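Long-range contacts in GTPase-activating protein skywalker (Drosophila melanogaster, PDB 6R82), which activates GTP hydrolysis by Rab35 to control synaptic vesicle protein recycling at neuromuscular boutons, and is represented here by its TLDc domain: residues Gln13-Leu18 with Leu58-Thr63; Leu34-Glu39 with Ile176-Val181; Cys42-Phe47 with Glu150-Gly155. All coordinates share one frame; numbering follows the deposited sequence.

Interaction 1 of 3, residues Gln13-Leu18 with Leu58-Thr63; sequences QFLFTL and LLMIKT
Helix 13-18 of the TLDc domain lies across one face of the antiparallel beta-sheet, over strand 57-63. The axes of the two segments approach to 11.1 Å, and their N-to-C directions differ by 126°. Side chains from both sides fill this gap. Phe14, Leu15 and Leu18 come from the helix. Leu58, Met60 and Lys62 come from the strand, where alternate residues face the same way.

Met60 lies at the middle. Its CG is anti to the backbone N (chi1 -151°), and the next bond is also extended, so SD is carried out toward the helix. SD rests 3.4 Å from Phe14 CB. It also lies 5.0 Å from the centroid of the Phe14 ring, in an oblique Met-aromatic contact. The bend at chi3 (-54°) then turns the methyl aside, and Met60 CE meets Leu18 CD1 tip to tip at 3.5 Å.

This is helix-on-sheet packing with an apolar seam. Strand 99-104 extends the floor: Leu103 touches both Phe14 and Leu18. Further along the seam, Leu58 CD2 touches Leu15 CD2 at 3.6 Å and Leu18 CD1 at 3.8 Å. Leu15 and Leu58 lie alongside each other and point opposite ways.

At the other end, the bent chain of Lys62 brings CE to the edge of the Phe14 ring, 3.7 Å from Phe14 CD2. An alanine in place of Phe14 removes the ring, and with it the aromatic partner of the Met60 sulfur and the edge beside Lys62 CE; this would probably loosen the helix on the sheet. Lys62 NZ makes a long, weak ion pair with Glu180 OE1.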
loop_
_atom_site.group_PDB
_atom_site.type_symbol
_atom_site.label_atom_id
_atom_site.label_comp_id
_atom_site.label_asym_id
_atom_site.label_seq_id
_atom_site.Cartn_x
_atom_site.Cartn_y
_atom_site.Cartn_z
ATOM N N GLN A 13 7.950 -15.006 -3.675
ATOM C CA GLN A 13 9.035 -14.386 -4.433
ATOM C C GLN A 13 8.973 -12.871 -4.381
ATOM O O GLN A 13 10.011 -12.197 -4.347
ATOM C CB GLN A 13 8.990 -14.848 -5.888
ATOM C CG GLN A 13 9.276 -16.317 -6.058
ATOM C CD GLN A 13 9.123 -16.769 -7.488
ATOM O OE1 GLN A 13 9.638 -16.133 -8.409
ATOM N NE2 GLN A 13 8.391 -17.866 -7.685
ATOM N N PHE A 14 7.771 -12.308 -4.432
ATOM C CA PHE A 14 7.676 -10.857 -4.489
ATOM C C PHE A 14 8.182 -10.214 -3.196
ATOM O O PHE A 14 8.809 -9.150 -3.239
ATOM C CB PHE A 14 6.231 -10.452 -4.800
ATOM C CG PHE A 14 5.729 -10.960 -6.143
ATOM C CD1 PHE A 14 6.595 -11.076 -7.230
ATOM C CD2 PHE A 14 4.396 -11.326 -6.316
ATOM C CE1 PHE A 14 6.141 -11.539 -8.463
ATOM C CE2 PHE A 14 3.937 -11.792 -7.548
ATOM C CZ PHE A 14 4.814 -11.899 -8.620
ATOM N N LEU A 15 7.941 -10.856 -2.049
ATOM C CA LEU A 15 8.459 -10.344 -0.783
ATOM C C LEU A 15 9.982 -10.327 -0.775
ATOM O O LEU A 15 10.599 -9.342 -0.348
ATOM C CB LEU A 15 7.951 -11.195 0.382
ATOM C CG LEU A 15 6.520 -10.966 0.871
ATOM C CD1 LEU A 15 6.261 -11.832 2.084
ATOM C CD2 LEU A 15 6.349 -9.519 1.222
ATOM N N PHE A 16 10.604 -11.424 -1.227
ATOM C CA PHE A 16 12.062 -11.499 -1.223
ATOM C C PHE A 16 12.670 -10.485 -2.178
ATOM O O PHE A 16 13.742 -9.936 -1.890
ATOM C CB PHE A 16 12.515 -12.925 -1.559
ATOM C CG PHE A 16 12.335 -13.894 -0.420
ATOM C CD1 PHE A 16 13.229 -13.907 0.641
ATOM C CD2 PHE A 16 11.263 -14.778 -0.397
ATOM C CE1 PHE A 16 13.059 -14.780 1.712
ATOM C CE2 PHE A 16 11.089 -15.664 0.660
ATOM C CZ PHE A 16 11.998 -15.668 1.721
ATOM N N THR A 17 11.981 -10.192 -3.291
ATOM C CA THR A 17 12.435 -9.146 -4.210
ATOM C C THR A 17 12.367 -7.778 -3.558
ATOM O O THR A 17 13.252 -6.941 -3.767
ATOM C CB THR A 17 11.586 -9.149 -5.485
ATOM O OG1 THR A 17 11.550 -10.472 -6.032
ATOM C CG2 THR A 17 12.154 -8.197 -6.519
ATOM N N LEU A 18 11.311 -7.526 -2.776
ATOM C CA LEU A 18 11.110 -6.229 -2.129
ATOM C C LEU A 18 11.944 -6.039 -0.867
ATOM O O LEU A 18 12.057 -4.903 -0.392
ATOM C CB LEU A 18 9.641 -6.059 -1.726
ATOM C CG LEU A 18 8.621 -5.906 -2.834
ATOM C CD1 LEU A 18 7.250 -5.791 -2.215
ATOM C CD2 LEU A 18 8.953 -4.676 -3.651
ATOM N N LEU A 58 2.517 -3.973 4.223
ATOM C CA LEU A 58 2.979 -4.027 2.846
ATOM C C LEU A 58 1.800 -4.459 1.986
ATOM O O LEU A 58 1.244 -5.547 2.184
ATOM C CB LEU A 58 4.155 -5.001 2.695
ATOM C CG LEU A 58 4.896 -4.994 1.353
ATOM C CD1 LEU A 58 5.381 -3.591 1.017
ATOM C CD2 LEU A 58 6.078 -5.945 1.412
ATOM N N LEU A 59 1.413 -3.605 1.055
ATOM C CA LEU A 59 0.255 -3.844 0.205
ATOM C C LEU A 59 0.746 -4.222 -1.187
ATOM O O LEU A 59 1.584 -3.519 -1.758
ATOM C CB LEU A 59 -0.632 -2.595 0.160
ATOM C CG LEU A 59 -2.055 -2.787 -0.355
ATOM C CD1 LEU A 59 -3.036 -1.908 0.423
ATOM C CD2 LEU A 59 -2.093 -2.478 -1.840
ATOM N N MET A 60 0.242 -5.333 -1.719
ATOM C CA MET A 60 0.659 -5.829 -3.029
ATOM C C MET A 60 -0.558 -6.086 -3.904
ATOM O O MET A 60 -1.431 -6.874 -3.537
ATOM C CB MET A 60 1.485 -7.107 -2.900
ATOM C CG MET A 60 2.479 -7.265 -4.047
ATOM S SD MET A 60 3.741 -8.479 -3.665
ATOM C CE MET A 60 4.374 -7.855 -2.097
ATOM N N ILE A 61 -0.593 -5.453 -5.073
ATOM C CA ILE A 61 -1.698 -5.576 -6.019
ATOM C C ILE A 61 -1.208 -6.318 -7.252
ATOM O O ILE A 61 -0.177 -5.960 -7.837
ATOM C CB ILE A 61 -2.264 -4.201 -6.414
ATOM C CG1 ILE A 61 -2.851 -3.501 -5.188
ATOM C CG2 ILE A 61 -3.316 -4.343 -7.528
ATOM C CD1 ILE A 61 -2.968 -2.008 -5.328
ATOM N N LYS A 62 -1.957 -7.338 -7.653
ATOM C CA LYS A 62 -1.759 -8.026 -8.924
ATOM C C LYS A 62 -2.981 -7.732 -9.795
ATOM O O LYS A 62 -4.103 -8.116 -9.445
ATOM C CB LYS A 62 -1.560 -9.525 -8.699
ATOM C CG LYS A 62 -0.187 -9.907 -8.085
ATOM C CD LYS A 62 -0.316 -10.951 -6.963
ATOM C CE LYS A 62 0.759 -10.787 -5.892
ATOM N NZ LYS A 62 0.523 -9.593 -5.020
ATOM N N THR A 63 -2.770 -7.036 -10.913
ATOM C CA THR A 63 -3.872 -6.697 -11.808
ATOM C C THR A 63 -4.160 -7.830 -12.792
ATOM O O THR A 63 -3.330 -8.710 -13.032
ATOM C CB THR A 63 -3.582 -5.419 -12.597
ATOM O OG1 THR A 63 -2.741 -5.716 -13.717
ATOM C CG2 THR A 63 -2.915 -4.380 -11.715
#

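Interaction 2 of 3, residues Leu34-Glu39 with Ile176-Val181; sequences LYTTEE and IRVLEV
Thr37 OG1 is tucked between its own backbone N and carbonyl carbon (chi1 52°), which turns the hydroxyl oxygen toward the opposite strand. There Thr37 OG1 accepts the N-H of Leu179 at 2.8 Å, nearly straight at 166°. Thr37 CG2 lies against Leu179 CB at 3.7 Å. The backbone of Thr37 pairs with the same residue, its N giving a bond to Leu179 O of 3.0 Å. A side chain thus supplies one acceptor at the end of the ladder.

The ladder joins strands 30-36 and 173-185, antiparallel neighbours in the TLDc sheet. A classic beta bulge sets Leu34 and Tyr35 opposite the single residue Val181. Val181 O takes the N-H of Leu34 at 2.7 Å and, weakly, that of Tyr35. Val181 N returns a bond of 2.9 Å to Tyr35 O. On the sheet face that carries Tyr35 and Val181, Leu179 CD2 meets the edge of the Tyr35 ring, 3.9 Å from Tyr35 CD2.

Thr36 OG1, anti to its backbone N (chi1 173°), accepts from Glu38 N at 3.2 Å in an ST turn. It donates to a water, which donates to Glu38 OE2 and Glu180 OE2. Tyr182 OH bonds Glu180 OE1.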
loop_
_atom_site.group_PDB
_atom_site.type_symbol
_atom_site.label_atom_id
_atom_site.label_comp_id
_atom_site.label_asym_id
_atom_site.label_seq_id
_atom_site.Cartn_x
_atom_site.Cartn_y
_atom_site.Cartn_z
ATOM N N LEU A 34 -1.781 -10.889 6.286
ATOM C CA LEU A 34 -2.949 -10.433 7.053
ATOM C C LEU A 34 -4.264 -10.590 6.295
ATOM O O LEU A 34 -5.310 -10.815 6.920
ATOM C CB LEU A 34 -2.805 -8.953 7.439
ATOM C CG LEU A 34 -1.485 -8.547 8.108
ATOM C CD1 LEU A 34 -1.420 -7.034 8.301
ATOM C CD2 LEU A 34 -1.333 -9.278 9.457
ATOM N N TYR A 35 -4.236 -10.449 4.972
ATOM C CA TYR A 35 -5.457 -10.343 4.182
ATOM C C TYR A 35 -5.130 -10.704 2.751
ATOM O O TYR A 35 -4.138 -10.207 2.202
ATOM C CB TYR A 35 -6.045 -8.920 4.225
ATOM C CG TYR A 35 -7.344 -8.772 3.417
ATOM C CD1 TYR A 35 -8.570 -9.153 3.959
ATOM C CD2 TYR A 35 -7.332 -8.274 2.120
ATOM C CE1 TYR A 35 -9.745 -9.033 3.237
ATOM C CE2 TYR A 35 -8.508 -8.149 1.390
ATOM C CZ TYR A 35 -9.704 -8.530 1.959
ATOM O OH TYR A 35 -10.874 -8.421 1.244
ATOM N N THR A 36 -5.970 -11.544 2.143
ATOM C CA THR A 36 -5.880 -11.799 0.714
ATOM C C THR A 36 -7.277 -11.935 0.121
ATOM O O THR A 36 -8.144 -12.608 0.686
ATOM C CB THR A 36 -5.065 -13.060 0.394
ATOM O OG1 THR A 36 -5.151 -13.329 -1.012
ATOM C CG2 THR A 36 -5.609 -14.250 1.150
ATOM N N THR A 37 -7.471 -11.308 -1.036
ATOM C CA THR A 37 -8.750 -11.387 -1.734
ATOM C C THR A 37 -9.043 -12.792 -2.236
ATOM O O THR A 37 -10.197 -13.096 -2.552
ATOM C CB THR A 37 -8.757 -10.407 -2.895
ATOM O OG1 THR A 37 -7.583 -10.620 -3.688
ATOM C CG2 THR A 37 -8.733 -8.981 -2.375
ATOM N N GLU A 38 -8.031 -13.661 -2.292
ATOM C CA GLU A 38 -8.247 -15.047 -2.678
ATOM C C GLU A 38 -8.957 -15.861 -1.599
ATOM O O GLU A 38 -9.525 -16.912 -1.921
ATOM C CB GLU A 38 -6.909 -15.709 -3.027
ATOM C CG GLU A 38 -6.380 -15.386 -4.433
ATOM C CD GLU A 38 -5.310 -16.375 -4.904
ATOM O OE1 GLU A 38 -5.640 -17.301 -5.687
ATOM O OE2 GLU A 38 -4.139 -16.228 -4.484
ATOM N N GLU A 39 -8.948 -15.412 -0.334
ATOM C CA GLU A 39 -9.482 -16.217 0.765
ATOM C C GLU A 39 -10.405 -15.486 1.737
ATOM O O GLU A 39 -11.144 -16.162 2.461
ATOM C CB GLU A 39 -8.341 -16.829 1.604
ATOM C CG GLU A 39 -7.141 -17.385 0.824
ATOM C CD GLU A 39 -7.294 -18.847 0.435
ATOM O OE1 GLU A 39 -6.559 -19.306 -0.478
ATOM O OE2 GLU A 39 -8.149 -19.534 1.040
ATOM N N ILE A 176 -8.388 -5.603 -10.198
ATOM C CA ILE A 176 -7.573 -6.328 -9.233
ATOM C C ILE A 176 -7.833 -7.818 -9.396
ATOM O O ILE A 176 -8.964 -8.283 -9.219
ATOM C CB ILE A 176 -7.872 -5.866 -7.800
ATOM C CG1 ILE A 176 -7.408 -4.417 -7.628
ATOM C CG2 ILE A 176 -7.196 -6.790 -6.779
ATOM C CD1 ILE A 176 -8.499 -3.477 -7.164
ATOM N N ARG A 177 -6.788 -8.566 -9.746
ATOM C CA ARG A 177 -6.895 -10.018 -9.738
ATOM C C ARG A 177 -6.746 -10.560 -8.323
ATOM O O ARG A 177 -7.542 -11.393 -7.881
ATOM C CB ARG A 177 -5.849 -10.639 -10.660
ATOM C CG ARG A 177 -6.140 -12.094 -10.982
ATOM C CD ARG A 177 -4.900 -12.823 -11.467
ATOM N NE ARG A 177 -4.241 -12.124 -12.568
ATOM C CZ ARG A 177 -3.411 -12.706 -13.432
ATOM N NH1 ARG A 177 -3.142 -14.005 -13.329
ATOM N NH2 ARG A 177 -2.851 -11.992 -14.402
ATOM N N VAL A 178 -5.732 -10.097 -7.598
ATOM C CA VAL A 178 -5.587 -10.439 -6.188
ATOM C C VAL A 178 -4.903 -9.281 -5.472
ATOM O O VAL A 178 -4.016 -8.613 -6.018
ATOM C CB VAL A 178 -4.841 -11.780 -6.003
ATOM C CG1 VAL A 178 -3.544 -11.775 -6.770
ATOM C CG2 VAL A 178 -4.598 -12.075 -4.514
ATOM N N LEU A 179 -5.377 -9.006 -4.265
ATOM C CA LEU A 179 -4.737 -8.058 -3.370
ATOM C C LEU A 179 -4.271 -8.802 -2.126
ATOM O O LEU A 179 -5.000 -9.642 -1.592
ATOM C CB LEU A 179 -5.691 -6.925 -2.994
ATOM C CG LEU A 179 -5.068 -5.957 -1.990
ATOM C CD1 LEU A 179 -5.107 -4.561 -2.535
ATOM C CD2 LEU A 179 -5.812 -6.039 -0.679
ATOM N N GLU A 180 -3.049 -8.494 -1.686
ATOM C CA GLU A 180 -2.456 -9.089 -0.497
ATOM C C GLU A 180 -1.920 -7.995 0.417
ATOM O O GLU A 180 -1.353 -7.007 -0.056
ATOM C CB GLU A 180 -1.315 -10.051 -0.871
ATOM C CG GLU A 180 -1.804 -11.433 -1.320
ATOM C CD GLU A 180 -0.686 -12.323 -1.881
ATOM O OE1 GLU A 180 0.471 -11.842 -2.017
ATOM O OE2 GLU A 180 -0.981 -13.506 -2.193
ATOM N N VAL A 181 -2.101 -8.180 1.728
ATOM C CA VAL A 181 -1.543 -7.289 2.740
ATOM C C VAL A 181 -0.740 -8.122 3.735
ATOM O O VAL A 181 -1.248 -9.112 4.268
ATOM C CB VAL A 181 -2.632 -6.484 3.481
ATOM C CG1 VAL A 181 -1.975 -5.413 4.369
ATOM C CG2 VAL A 181 -3.584 -5.835 2.490
HETATM O O HOH W 1 -3.112 -14.619 -1.966
#

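Interaction 3 of 3, residues Cys42-Phe47 with Glu150-Gly155; sequences CSLTTF and ENIRFG
Ile152 is the main bump of this contact. Its backbone sits in the left-handed region (phi 51°), and its side chain points toward segment 42-47. The hollow that receives it is lined by Cys42 SG, the backbone of Ser43, Leu44 CD2 and Phe47 CB. Ile152 CG1 lies beside the Ser43 backbone. Ile152 CD1 goes deepest, 3.7 Å from Ser43 O. The same methyl is 4.1 Å from Leu44 CD2 and 4.1 Å from Phe47 CB, so it is wedged against the first turn of the helix. Cys42 SG closes another side of the hollow, 4.1 Å from Ile152 CB. Thr37 and Tyr35 also touch Ile152.

A second, smaller fit runs the other way. Leu44 leans on the backbone of Glu150, with Leu44 CD1 3.7 Å from Glu150 CA. The Glu150 carboxylate turns elsewhere and forms a salt bridge with Lys134.

Between the two bumps lies the polar link. Leu44 N donates to Glu150 O at 3.0 Å, with an N-H...O angle of 164°. The donor stands above the carbonyl plane, 38° out of it. A water accepts from Thr45 N and donates to the same Glu150 O. One carbonyl therefore serves two N-H groups at the helix start, directly and through water. The partial positive charge of that helix end would be expected to favour this. The backbones also press close where Cys42 O and Asn151 O, two acceptors, stand 3.0 Å apart. The Asp149 carboxylate accepts from the N-H groups of Asn151, Arg153 and Phe154 and holds the turn in shape.

Ser43 is the N-cap of helix 44-51, and the turn of the beta-hairpin formed by strands 146-149 and 154-156 docks against that helix start within the TLDc domain.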
loop_
_atom_site.group_PDB
_atom_site.type_symbol
_atom_site.label_atom_id
_atom_site.label_comp_id
_atom_site.label_asym_id
_atom_site.label_seq_id
_atom_site.Cartn_x
_atom_site.Cartn_y
_atom_site.Cartn_z
ATOM N N CYS A 42 -13.894 -9.847 -0.243
ATOM C CA CYS A 42 -13.381 -8.874 -1.188
ATOM C C CYS A 42 -14.181 -7.584 -0.982
ATOM O O CYS A 42 -15.083 -7.246 -1.757
ATOM C CB CYS A 42 -13.474 -9.394 -2.621
ATOM S SG CYS A 42 -12.172 -8.789 -3.690
ATOM N N SER A 43 -13.835 -6.860 0.084
ATOM C CA SER A 43 -14.505 -5.611 0.421
ATOM C C SER A 43 -13.642 -4.834 1.405
ATOM O O SER A 43 -12.892 -5.422 2.192
ATOM C CB SER A 43 -15.880 -5.861 1.039
ATOM O OG SER A 43 -15.751 -6.578 2.256
ATOM N N LEU A 44 -13.781 -3.505 1.372
ATOM C CA LEU A 44 -13.073 -2.680 2.340
ATOM C C LEU A 44 -13.473 -3.051 3.758
ATOM O O LEU A 44 -12.631 -3.044 4.656
ATOM C CB LEU A 44 -13.333 -1.203 2.064
ATOM C CG LEU A 44 -12.599 -0.701 0.821
ATOM C CD1 LEU A 44 -12.688 0.801 0.732
ATOM C CD2 LEU A 44 -11.136 -1.134 0.819
ATOM N N THR A 45 -14.736 -3.433 3.961
ATOM C CA THR A 45 -15.213 -3.790 5.295
ATOM C C THR A 45 -14.447 -4.985 5.876
ATOM O O THR A 45 -14.020 -4.954 7.038
ATOM C CB THR A 45 -16.714 -4.080 5.247
ATOM O OG1 THR A 45 -17.412 -2.904 4.808
ATOM C CG2 THR A 45 -17.211 -4.481 6.630
ATOM N N THR A 46 -14.265 -6.053 5.092
ATOM C CA THR A 46 -13.481 -7.175 5.610
ATOM C C THR A 46 -11.993 -6.847 5.643
ATOM O O THR A 46 -11.274 -7.337 6.525
ATOM C CB THR A 46 -13.729 -8.452 4.797
ATOM O OG1 THR A 46 -13.358 -8.249 3.428
ATOM C CG2 THR A 46 -15.200 -8.846 4.866
ATOM N N PHE A 47 -11.520 -6.015 4.714
ATOM C CA PHE A 47 -10.136 -5.541 4.738
ATOM C C PHE A 47 -9.804 -4.851 6.067
ATOM O O PHE A 47 -8.800 -5.178 6.715
ATOM C CB PHE A 47 -9.921 -4.597 3.547
ATOM C CG PHE A 47 -8.584 -3.890 3.525
ATOM C CD1 PHE A 47 -8.412 -2.672 4.162
ATOM C CD2 PHE A 47 -7.522 -4.413 2.792
ATOM C CE1 PHE A 47 -7.196 -2.008 4.117
ATOM C CE2 PHE A 47 -6.305 -3.756 2.732
ATOM C CZ PHE A 47 -6.138 -2.550 3.398
ATOM N N GLU A 150 -14.611 0.271 -3.047
ATOM C CA GLU A 150 -15.082 -0.416 -1.851
ATOM C C GLU A 150 -15.239 -1.913 -2.052
ATOM O O GLU A 150 -15.390 -2.638 -1.062
ATOM C CB GLU A 150 -16.422 0.173 -1.390
ATOM C CG GLU A 150 -17.593 -0.173 -2.309
ATOM C CD GLU A 150 -18.837 0.667 -2.032
ATOM O OE1 GLU A 150 -19.850 0.093 -1.575
ATOM O OE2 GLU A 150 -18.803 1.896 -2.270
ATOM N N ASN A 151 -15.219 -2.390 -3.296
ATOM C CA ASN A 151 -15.325 -3.814 -3.577
ATOM C C ASN A 151 -13.975 -4.453 -3.851
ATOM O O ASN A 151 -13.918 -5.669 -4.061
ATOM C CB ASN A 151 -16.261 -4.056 -4.767
ATOM C CG ASN A 151 -17.643 -3.490 -4.533
ATOM O OD1 ASN A 151 -18.090 -2.595 -5.255
ATOM N ND2 ASN A 151 -18.321 -3.995 -3.512
ATOM N N ILE A 152 -12.897 -3.660 -3.833
ATOM C CA ILE A 152 -11.540 -4.100 -4.157
ATOM C C ILE A 152 -11.561 -4.818 -5.501
ATOM O O ILE A 152 -10.885 -5.840 -5.692
ATOM C CB ILE A 152 -10.938 -4.978 -3.038
ATOM C CG1 ILE A 152 -11.325 -4.425 -1.667
ATOM C CG2 ILE A 152 -9.410 -5.011 -3.151
ATOM C CD1 ILE A 152 -10.480 -4.965 -0.518
ATOM N N ARG A 153 -12.356 -4.286 -6.434
ATOM C CA ARG A 153 -12.456 -4.843 -7.771
ATOM C C ARG A 153 -11.804 -3.942 -8.815
ATOM O O ARG A 153 -10.989 -4.422 -9.611
ATOM C CB ARG A 153 -13.922 -5.101 -8.121
ATOM C CG ARG A 153 -14.176 -5.196 -9.615
ATOM C CD ARG A 153 -15.597 -5.671 -9.934
ATOM N NE ARG A 153 -15.824 -7.087 -9.629
ATOM C CZ ARG A 153 -15.103 -8.113 -10.094
ATOM N NH1 ARG A 153 -14.090 -7.925 -10.933
ATOM N NH2 ARG A 153 -15.417 -9.353 -9.728
ATOM N N PHE A 154 -12.109 -2.638 -8.810
ATOM C CA PHE A 154 -11.527 -1.703 -9.765
ATOM C C PHE A 154 -10.726 -0.630 -9.042
ATOM O O PHE A 154 -11.021 -0.272 -7.898
ATOM C CB PHE A 154 -12.593 -1.004 -10.630
ATOM C CG PHE A 154 -13.493 -1.937 -11.384
ATOM C CD1 PHE A 154 -12.969 -2.842 -12.289
ATOM C CD2 PHE A 154 -14.870 -1.895 -11.196
ATOM C CE1 PHE A 154 -13.791 -3.707 -12.988
ATOM C CE2 PHE A 154 -15.703 -2.760 -11.896
ATOM C CZ PHE A 154 -15.159 -3.665 -12.795
ATOM N N GLY A 155 -9.736 -0.082 -9.744
ATOM C CA GLY A 155 -8.880 0.934 -9.177
ATOM C C GLY A 155 -8.254 1.789 -10.255
ATOM O O GLY A 155 -8.379 1.516 -11.451
HETATM O O HOH W 2 -16.809 -2.549 1.840
#

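Overall arrangement
All three contacts belong to one TLDc domain and reach the same antiparallel sheet. Strand 173-185 ties them together: it pairs with strands 30-36, 57-63 and 154-156. The centres of interactions 1 and 2 lie about 11 Å apart, those of 2 and 3 about 10 Å, and those of 1 and 3 about 18 Å. Backbone hydrogen bonds join interactions 1 and 2 (Met60 N to Glu180 O, Arg177 N to Lys62 O) and interactions 2 and 3 (Ile176 N to Arg153 O). Along the chain, interaction 3 is nested inside interaction 2, while interaction 1 crosses both. Elements from the first third are thus joined to one another, to the last strand and to a late hairpin.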